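Local coordinates for 1-deoxy-D-xylulose 5-phosphate reductoisomerase (Zymomonas mobilis, PDB 1R0K), which catalyses the NADPH-dependent rearrangement and reduction of 1-deoxy-D-xylulose 5-phosphate to 2-C-methyl-D-erythritol 4-phosphate in isoprenoid biosynthesis, with a divalent metal as cofactor, at residues Glu88-Gly93 with Thr110-Arg115; Ile171-Ser176 with Leu220-Ala225; Pro179-Ser184 with Ile238-Gln243. All coordinates share one frame; numbering follows the deposited sequence.

Interaction 1: residues Glu88-Gly93 with Thr110-Arg115; sequences EAAMMG and TLAAIR
A90 and M91 meet A112 and A113 through aliphatic groups, and the flat group beside them, the R115 guanidinium, lies off this interface: L111 CD2 sits 3.6 Å above its plane, over the centre of one face, one turn back on the same helix. At the contact itself small side chains let the two backbones come close, with the CA atoms of A90 and A113 5.1 Å apart. The methyl of A90 points at the other helix and is shared between two neighbours, its CB lying 4.3 Å from A112 CB and equally far from A113 CB. The carbonyl takes part as well, A90 O resting 3.8 Å from A113 CA. M91 closes the outer side: with CG anti to the carbonyl carbon (chi1 -65°), its CG comes 3.8 Å from A112 CB; the chain bends at chi3, and the side chain also touches K116. Here helix 83-90 is running out, next to helix 107-115, in the parallel-sheet domain of Rossmann type predicted to bind NADPH. Behind the first helix A89 packs on A35 and V58, while L111 and I114 of the second rest on helix 132-142. No hydrogen bond joins the two segments, so the contact depends on the fit of alanine methyls and one methionine methylene, buried at A90 and A113 and more open at M91.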
loop_
_atom_site.group_PDB
_atom_site.type_symbol
_atom_site.label_atom_id
_atom_site.label_comp_id
_atom_site.label_asym_id
_atom_site.label_seq_id
_atom_site.Cartn_x
_atom_site.Cartn_y
_atom_site.Cartn_z
ATOM N N GLU B 88 15.528 34.547 -1.715
ATOM C CA GLU B 88 14.594 35.448 -1.052
ATOM C C GLU B 88 13.156 34.999 -1.275
ATOM O O GLU B 88 12.348 35.009 -0.348
ATOM C CB GLU B 88 14.791 36.881 -1.549
ATOM C CG GLU B 88 16.128 37.480 -1.134
ATOM C CD GLU B 88 16.368 38.852 -1.732
ATOM O OE1 GLU B 88 15.514 39.746 -1.542
ATOM O OE2 GLU B 88 17.413 39.036 -2.393
ATOM N N ALA B 89 12.834 34.598 -2.501
ATOM C CA ALA B 89 11.484 34.128 -2.793
ATOM C C ALA B 89 11.152 32.936 -1.895
ATOM O O ALA B 89 10.048 32.836 -1.358
ATOM C CB ALA B 89 11.372 33.721 -4.256
ATOM N N ALA B 90 12.123 32.042 -1.729
ATOM C CA ALA B 90 11.949 30.848 -0.910
ATOM C C ALA B 90 11.773 31.182 0.567
ATOM O O ALA B 90 11.322 30.348 1.353
ATOM C CB ALA B 90 13.150 29.914 -1.093
ATOM N N MET B 91 12.129 32.406 0.939
ATOM C CA MET B 91 12.024 32.843 2.323
ATOM C C MET B 91 10.825 33.756 2.555
ATOM O O MET B 91 10.676 34.314 3.637
ATOM C CB MET B 91 13.309 33.574 2.731
ATOM C CG MET B 91 14.544 32.690 2.752
ATOM S SD MET B 91 16.054 33.628 3.073
ATOM C CE MET B 91 15.922 33.890 4.836
ATOM N N MET B 92 9.968 33.906 1.548
ATOM C CA MET B 92 8.806 34.774 1.690
ATOM C C MET B 92 7.748 34.255 2.667
ATOM O O MET B 92 6.795 34.964 2.987
ATOM C CB MET B 92 8.193 35.065 0.317
ATOM C CG MET B 92 9.069 35.978 -0.538
ATOM S SD MET B 92 8.333 36.424 -2.118
ATOM C CE MET B 92 7.149 37.698 -1.585
ATOM N N GLY B 93 7.910 33.021 3.138
ATOM C CA GLY B 93 6.982 32.484 4.120
ATOM C C GLY B 93 5.865 31.529 3.728
ATOM O O GLY B 93 4.988 31.252 4.547
ATOM N N THR B 110 16.339 25.782 -1.852
ATOM C CA THR B 110 15.736 24.611 -1.223
ATOM C C THR B 110 16.060 24.601 0.267
ATOM O O THR B 110 15.175 24.423 1.103
ATOM C CB THR B 110 16.244 23.312 -1.888
ATOM O OG1 THR B 110 15.847 23.302 -3.266
ATOM C CG2 THR B 110 15.664 22.087 -1.201
ATOM N N LEU B 111 17.328 24.807 0.602
ATOM C CA LEU B 111 17.726 24.825 2.002
ATOM C C LEU B 111 17.037 25.974 2.727
ATOM O O LEU B 111 16.572 25.813 3.856
ATOM C CB LEU B 111 19.239 24.974 2.133
ATOM C CG LEU B 111 19.752 25.068 3.574
ATOM C CD1 LEU B 111 19.168 23.943 4.409
ATOM C CD2 LEU B 111 21.274 25.010 3.576
ATOM N N ALA B 112 16.980 27.136 2.080
ATOM C CA ALA B 112 16.332 28.296 2.681
ATOM C C ALA B 112 14.881 27.975 3.040
ATOM O O ALA B 112 14.432 28.268 4.148
ATOM C CB ALA B 112 16.386 29.490 1.729
ATOM N N ALA B 113 14.153 27.374 2.101
ATOM C CA ALA B 113 12.758 27.001 2.330
ATOM C C ALA B 113 12.657 26.006 3.493
ATOM O O ALA B 113 11.797 26.134 4.367
ATOM C CB ALA B 113 12.172 26.380 1.067
ATOM N N ILE B 114 13.533 25.007 3.497
ATOM C CA ILE B 114 13.523 24.021 4.567
ATOM C C ILE B 114 13.737 24.688 5.927
ATOM O O ILE B 114 13.058 24.361 6.896
ATOM C CB ILE B 114 14.610 22.950 4.345
ATOM C CG1 ILE B 114 14.189 22.030 3.197
ATOM C CG2 ILE B 114 14.834 22.156 5.625
ATOM C CD1 ILE B 114 15.232 21.005 2.810
ATOM N N ARG B 115 14.666 25.638 5.988
ATOM C CA ARG B 115 14.962 26.336 7.235
ATOM C C ARG B 115 13.790 27.149 7.791
ATOM O O ARG B 115 13.769 27.471 8.982
ATOM C CB ARG B 115 16.200 27.220 7.056
ATOM C CG ARG B 115 17.508 26.422 7.065
ATOM C CD ARG B 115 18.715 27.274 6.711
ATOM N NE ARG B 115 19.967 26.581 7.008
ATOM C CZ ARG B 115 21.172 27.017 6.647
ATOM N NH1 ARG B 115 21.299 28.150 5.969
ATOM N NH2 ARG B 115 22.255 26.320 6.970
#

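Interaction 2: residues Ile171-Ser176 with Leu220-Ala225; sequences IIITAS and LELIEA
I173 faces L222 where strand 171-175 runs nearly antiparallel to helix 220-225, at 153° between their directions and 10.2 Å between axes. I173 carries the strand's side of the contact. Its CG1 lies beside the backbone N, anti to the carbonyl carbon (chi1 -57°), and the extended chain beyond it drives CD1 into the helix surface. There CD1 meets L222 CD1 at 3.8 Å, the two side chains crossing at about a right angle, and it also reaches the helix backbone, 3.9 Å from L222 CA. One turn on, the methyl of A225 comes in against the same atom, A225 CB lying 4.1 Å from I173 CD1. A single terminal methyl is thus seated between a leucine branch, a backbone carbon and an alanine. F236, from the neighbouring strand, packs on both L222 and A225 and continues this apolar layer. The other branch of I173, CG2, faces the E221 carboxylate, 4.2 Å from E221 OE1, a van der Waals approach. That oxygen has its polar partner in K218, whose NZ forms a salt bridge with it and also donates a hydrogen bond to T174 O, so one lysine links the helix carboxylate to the strand backbone. E221 OE1 also lies close to a carboxylate oxygen of E152, as expected where acidic side chains gather for a cation; both residues are predicted metal ligands. The arrangement is that of a helix laid over a sheet in a beta-alpha-beta crossover: helix 216-229 lies in the connection between parallel neighbours 168-175 and 236-240, with the predicted substrate and metal site at its N-terminal part.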
loop_
_atom_site.group_PDB
_atom_site.type_symbol
_atom_site.label_atom_id
_atom_site.label_comp_id
_atom_site.label_asym_id
_atom_site.label_seq_id
_atom_site.Cartn_x
_atom_site.Cartn_y
_atom_site.Cartn_z
ATOM N N ILE B 171 12.721 -2.064 2.175
ATOM C CA ILE B 171 12.116 -1.086 1.282
ATOM C C ILE B 171 12.539 -1.540 -0.112
ATOM O O ILE B 171 13.728 -1.719 -0.388
ATOM C CB ILE B 171 12.635 0.350 1.535
ATOM C CG1 ILE B 171 12.035 0.897 2.833
ATOM C CG2 ILE B 171 12.288 1.251 0.350
ATOM C CD1 ILE B 171 12.414 2.338 3.136
ATOM N N ILE B 172 11.556 -1.744 -0.977
ATOM C CA ILE B 172 11.817 -2.198 -2.331
ATOM C C ILE B 172 11.636 -1.052 -3.310
ATOM O O ILE B 172 10.531 -0.548 -3.489
ATOM C CB ILE B 172 10.856 -3.327 -2.728
ATOM C CG1 ILE B 172 10.898 -4.439 -1.680
ATOM C CG2 ILE B 172 11.225 -3.867 -4.106
ATOM C CD1 ILE B 172 9.829 -5.491 -1.885
ATOM N N ILE B 173 12.732 -0.623 -3.918
ATOM C CA ILE B 173 12.664 0.439 -4.900
ATOM C C ILE B 173 12.493 -0.262 -6.240
ATOM O O ILE B 173 13.376 -0.989 -6.689
ATOM C CB ILE B 173 13.955 1.274 -4.930
ATOM C CG1 ILE B 173 14.242 1.843 -3.542
ATOM C CG2 ILE B 173 13.819 2.400 -5.948
ATOM C CD1 ILE B 173 15.543 2.618 -3.465
ATOM N N THR B 174 11.338 -0.075 -6.863
ATOM C CA THR B 174 11.098 -0.695 -8.157
ATOM C C THR B 174 11.852 0.082 -9.225
ATOM O O THR B 174 12.085 1.283 -9.080
ATOM C CB THR B 174 9.600 -0.739 -8.486
ATOM O OG1 THR B 174 9.018 0.551 -8.264
ATOM C CG2 THR B 174 8.909 -1.778 -7.608
ATOM N N ALA B 175 12.244 -0.613 -10.289
ATOM C CA ALA B 175 13.003 -0.004 -11.371
ATOM C C ALA B 175 12.560 -0.594 -12.697
ATOM O O ALA B 175 12.421 -1.808 -12.814
ATOM C CB ALA B 175 14.501 -0.265 -11.171
ATOM N N SER B 176 12.339 0.263 -13.690
ATOM C CA SER B 176 11.926 -0.204 -15.006
ATOM C C SER B 176 13.043 -1.050 -15.591
ATOM O O SER B 176 12.793 -1.997 -16.333
ATOM C CB SER B 176 11.669 0.978 -15.943
ATOM O OG SER B 176 12.884 1.648 -16.239
ATOM N N LEU B 220 21.064 6.927 -7.769
ATOM C CA LEU B 220 20.849 8.213 -7.115
ATOM C C LEU B 220 19.570 8.168 -6.287
ATOM O O LEU B 220 19.493 8.751 -5.206
ATOM C CB LEU B 220 20.774 9.327 -8.161
ATOM C CG LEU B 220 22.025 9.425 -9.042
ATOM C CD1 LEU B 220 21.824 10.482 -10.109
ATOM C CD2 LEU B 220 23.230 9.756 -8.181
ATOM N N GLU B 221 18.565 7.470 -6.801
ATOM C CA GLU B 221 17.304 7.329 -6.089
ATOM C C GLU B 221 17.526 6.577 -4.782
ATOM O O GLU B 221 16.907 6.882 -3.768
ATOM C CB GLU B 221 16.288 6.588 -6.962
ATOM C CG GLU B 221 15.641 7.480 -8.000
ATOM C CD GLU B 221 14.789 6.710 -8.984
ATOM O OE1 GLU B 221 14.209 5.683 -8.588
ATOM O OE2 GLU B 221 14.688 7.147 -10.150
ATOM N N LEU B 222 18.415 5.593 -4.810
ATOM C CA LEU B 222 18.719 4.814 -3.620
ATOM C C LEU B 222 19.354 5.715 -2.571
ATOM O O LEU B 222 19.039 5.632 -1.382
ATOM C CB LEU B 222 19.687 3.685 -3.966
ATOM C CG LEU B 222 20.216 2.873 -2.791
ATOM C CD1 LEU B 222 19.068 2.193 -2.060
ATOM C CD2 LEU B 222 21.210 1.841 -3.306
ATOM N N ILE B 223 20.259 6.575 -3.021
ATOM C CA ILE B 223 20.939 7.481 -2.116
ATOM C C ILE B 223 19.921 8.413 -1.479
ATOM O O ILE B 223 19.913 8.592 -0.266
ATOM C CB ILE B 223 22.019 8.291 -2.859
ATOM C CG1 ILE B 223 23.144 7.349 -3.296
ATOM C CG2 ILE B 223 22.567 9.395 -1.961
ATOM C CD1 ILE B 223 24.205 8.007 -4.143
ATOM N N GLU B 224 19.047 8.985 -2.299
ATOM C CA GLU B 224 18.016 9.884 -1.795
ATOM C C GLU B 224 17.111 9.178 -0.797
ATOM O O GLU B 224 16.767 9.742 0.245
ATOM C CB GLU B 224 17.151 10.399 -2.939
ATOM C CG GLU B 224 17.865 11.257 -3.950
ATOM C CD GLU B 224 16.937 11.669 -5.077
ATOM O OE1 GLU B 224 16.783 10.879 -6.040
ATOM O OE2 GLU B 224 16.348 12.768 -4.984
ATOM N N ALA B 225 16.715 7.950 -1.129
ATOM C CA ALA B 225 15.838 7.167 -0.263
ATOM C C ALA B 225 16.493 6.913 1.085
ATOM O O ALA B 225 15.839 6.944 2.131
ATOM C CB ALA B 225 15.493 5.842 -0.930
#

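Interaction 3: residues Pro179-Ser184 with Ile238-Gln243; sequences PFRTTS and ILVHPQ
R181 reaches across to V240 and P242 with the aliphatic part of its chain and one face of its guanidinium. CD lies against the valine, R181 CD to V240 CG1 measuring 3.5 Å, and the proline follows at the head group, with P242 CG 3.5 Å from R181 NE and 3.6 Å from R181 CZ. P242 CG therefore sits over one guanidinium face, towards its rim, and the methyl T182 CG2 covers the opposite face at 3.5 Å above the plane. The bend that turns the head group over the proline comes at chi3 (59°), after a chain that leaves the backbone fully extended. R181 NH1 makes a salt bridge with E298, which also pairs through its backbone with V240. The contact thus joins the loop after strand 168-175 to the C-terminal end of strand 236-240, its parallel neighbour in the mixed sheet, close to the predicted substrate ligand S176. A leucine in place of R181 would probably leave E298 without its charged mate and P242 CG without the flat group it covers. Further out, a type I turn from F180 to T183, closed by T183 N to F180 O at 3.0 Å, presents R181, and R304 NH2 holds the carbonyls of R181 and T183. On the proline side, H241 ND1 is hydrogen-bonded to D296 O, NE2 receives the N-H of I246, and the ring stacks on F297.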
loop_
_atom_site.group_PDB
_atom_site.type_symbol
_atom_site.label_atom_id
_atom_site.label_comp_id
_atom_site.label_asym_id
_atom_site.label_seq_id
_atom_site.Cartn_x
_atom_site.Cartn_y
_atom_site.Cartn_z
ATOM N N PRO B 179 16.147 1.273 -20.881
ATOM C CA PRO B 179 16.054 0.743 -22.244
ATOM C C PRO B 179 16.957 -0.461 -22.531
ATOM O O PRO B 179 16.708 -1.208 -23.476
ATOM C CB PRO B 179 16.402 1.958 -23.104
ATOM C CG PRO B 179 17.380 2.693 -22.250
ATOM C CD PRO B 179 16.727 2.628 -20.885
ATOM N N PHE B 180 17.986 -0.663 -21.714
ATOM C CA PHE B 180 18.899 -1.784 -21.933
ATOM C C PHE B 180 18.772 -2.882 -20.894
ATOM O O PHE B 180 19.727 -3.614 -20.628
ATOM C CB PHE B 180 20.340 -1.278 -21.984
ATOM C CG PHE B 180 20.565 -0.246 -23.042
ATOM C CD1 PHE B 180 20.155 -0.481 -24.350
ATOM C CD2 PHE B 180 21.154 0.971 -22.736
ATOM C CE1 PHE B 180 20.324 0.482 -25.341
ATOM C CE2 PHE B 180 21.328 1.943 -23.721
ATOM C CZ PHE B 180 20.909 1.696 -25.027
ATOM N N ARG B 181 17.579 -3.002 -20.323
ATOM C CA ARG B 181 17.302 -4.008 -19.304
ATOM C C ARG B 181 17.723 -5.419 -19.712
ATOM O O ARG B 181 18.188 -6.195 -18.881
ATOM C CB ARG B 181 15.805 -4.014 -18.963
ATOM C CG ARG B 181 15.379 -5.135 -18.006
ATOM C CD ARG B 181 13.887 -5.054 -17.687
ATOM N NE ARG B 181 13.051 -5.151 -18.885
ATOM C CZ ARG B 181 12.612 -6.288 -19.416
ATOM N NH1 ARG B 181 12.921 -7.456 -18.862
ATOM N NH2 ARG B 181 11.849 -6.259 -20.502
ATOM N N THR B 182 17.554 -5.756 -20.984
ATOM C CA THR B 182 17.907 -7.097 -21.445
ATOM C C THR B 182 19.131 -7.130 -22.354
ATOM O O THR B 182 19.415 -8.154 -22.983
ATOM C CB THR B 182 16.737 -7.737 -22.204
ATOM O OG1 THR B 182 16.488 -6.994 -23.402
ATOM C CG2 THR B 182 15.486 -7.740 -21.344
ATOM N N THR B 183 19.849 -6.014 -22.415
ATOM C CA THR B 183 21.043 -5.879 -23.254
ATOM C C THR B 183 22.296 -6.340 -22.514
ATOM O O THR B 183 22.494 -6.012 -21.344
ATOM C CB THR B 183 21.251 -4.409 -23.676
ATOM O OG1 THR B 183 20.052 -3.913 -24.282
ATOM C CG2 THR B 183 22.412 -4.289 -24.656
ATOM N N SER B 184 23.143 -7.096 -23.204
ATOM C CA SER B 184 24.380 -7.602 -22.616
ATOM C C SER B 184 25.421 -6.496 -22.496
ATOM O O SER B 184 25.339 -5.476 -23.181
ATOM C CB SER B 184 24.963 -8.711 -23.492
ATOM O OG SER B 184 25.448 -8.169 -24.711
ATOM N N ILE B 238 16.499 -3.332 -4.748
ATOM C CA ILE B 238 16.070 -2.761 -6.011
ATOM C C ILE B 238 15.430 -3.930 -6.742
ATOM O O ILE B 238 16.003 -5.019 -6.807
ATOM C CB ILE B 238 17.255 -2.209 -6.827
ATOM C CG1 ILE B 238 17.899 -1.046 -6.067
ATOM C CG2 ILE B 238 16.778 -1.757 -8.213
ATOM C CD1 ILE B 238 19.146 -0.498 -6.741
ATOM N N LEU B 239 14.223 -3.719 -7.250
ATOM C CA LEU B 239 13.509 -4.767 -7.964
ATOM C C LEU B 239 13.140 -4.271 -9.353
ATOM O O LEU B 239 12.439 -3.267 -9.490
ATOM C CB LEU B 239 12.239 -5.167 -7.192
ATOM C CG LEU B 239 11.288 -6.182 -7.844
ATOM C CD1 LEU B 239 11.966 -7.537 -7.981
ATOM C CD2 LEU B 239 10.020 -6.314 -7.008
ATOM N N VAL B 240 13.622 -4.963 -10.383
ATOM C CA VAL B 240 13.306 -4.572 -11.751
ATOM C C VAL B 240 11.870 -4.992 -12.044
ATOM O O VAL B 240 11.483 -6.139 -11.833
ATOM C CB VAL B 240 14.279 -5.213 -12.766
ATOM C CG1 VAL B 240 13.840 -4.891 -14.187
ATOM C CG2 VAL B 240 15.699 -4.678 -12.524
ATOM N N HIS B 241 11.089 -4.032 -12.520
ATOM C CA HIS B 241 9.674 -4.211 -12.822
ATOM C C HIS B 241 9.426 -3.336 -14.053
ATOM O O HIS B 241 9.153 -2.144 -13.940
ATOM C CB HIS B 241 8.873 -3.750 -11.587
ATOM C CG HIS B 241 7.411 -3.550 -11.831
ATOM N ND1 HIS B 241 6.622 -4.490 -12.457
ATOM C CD2 HIS B 241 6.593 -2.520 -11.514
ATOM C CE1 HIS B 241 5.378 -4.044 -12.518
ATOM N NE2 HIS B 241 5.335 -2.851 -11.953
ATOM N N PRO B 242 9.527 -3.929 -15.256
ATOM C CA PRO B 242 9.336 -3.219 -16.528
ATOM C C PRO B 242 8.147 -2.262 -16.639
ATOM O O PRO B 242 8.315 -1.111 -17.039
ATOM C CB PRO B 242 9.263 -4.354 -17.547
ATOM C CG PRO B 242 10.164 -5.401 -16.942
ATOM C CD PRO B 242 9.723 -5.372 -15.490
ATOM N N GLN B 243 6.953 -2.733 -16.290
ATOM C CA GLN B 243 5.748 -1.905 -16.397
ATOM C C GLN B 243 5.776 -0.626 -15.565
ATOM O O GLN B 243 5.093 0.346 -15.887
ATOM C CB GLN B 243 4.509 -2.718 -16.012
ATOM C CG GLN B 243 4.171 -3.886 -16.941
ATOM C CD GLN B 243 5.130 -5.052 -16.804
ATOM O OE1 GLN B 243 5.750 -5.242 -15.759
ATOM N NE2 GLN B 243 5.235 -5.854 -17.851
#

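From the N terminus, interaction 1 first closes a short loop: the 16 residues between its segments include strand 96-99, and the contact ties helix 83-90 to helix 107-115 in the parallel-sheet domain. It is complete before interaction 2 opens, on the other side of the chain's centre, with centres about 27 Å apart. Interactions 2 and 3 cross, closing excursions of 43 and 53 residues rich in helix: 171-176 and 179-184 come in turn, then 220-225 and 238-243. Interaction 2 ties helix 216-229 to the mixed sheet, and interaction 3 ties the loop leaving strand 168-175 to the neighbouring strand 236-240. They touch directly, with probable hydrogen bonds A175 N to L239 O and H241 N to A175 O.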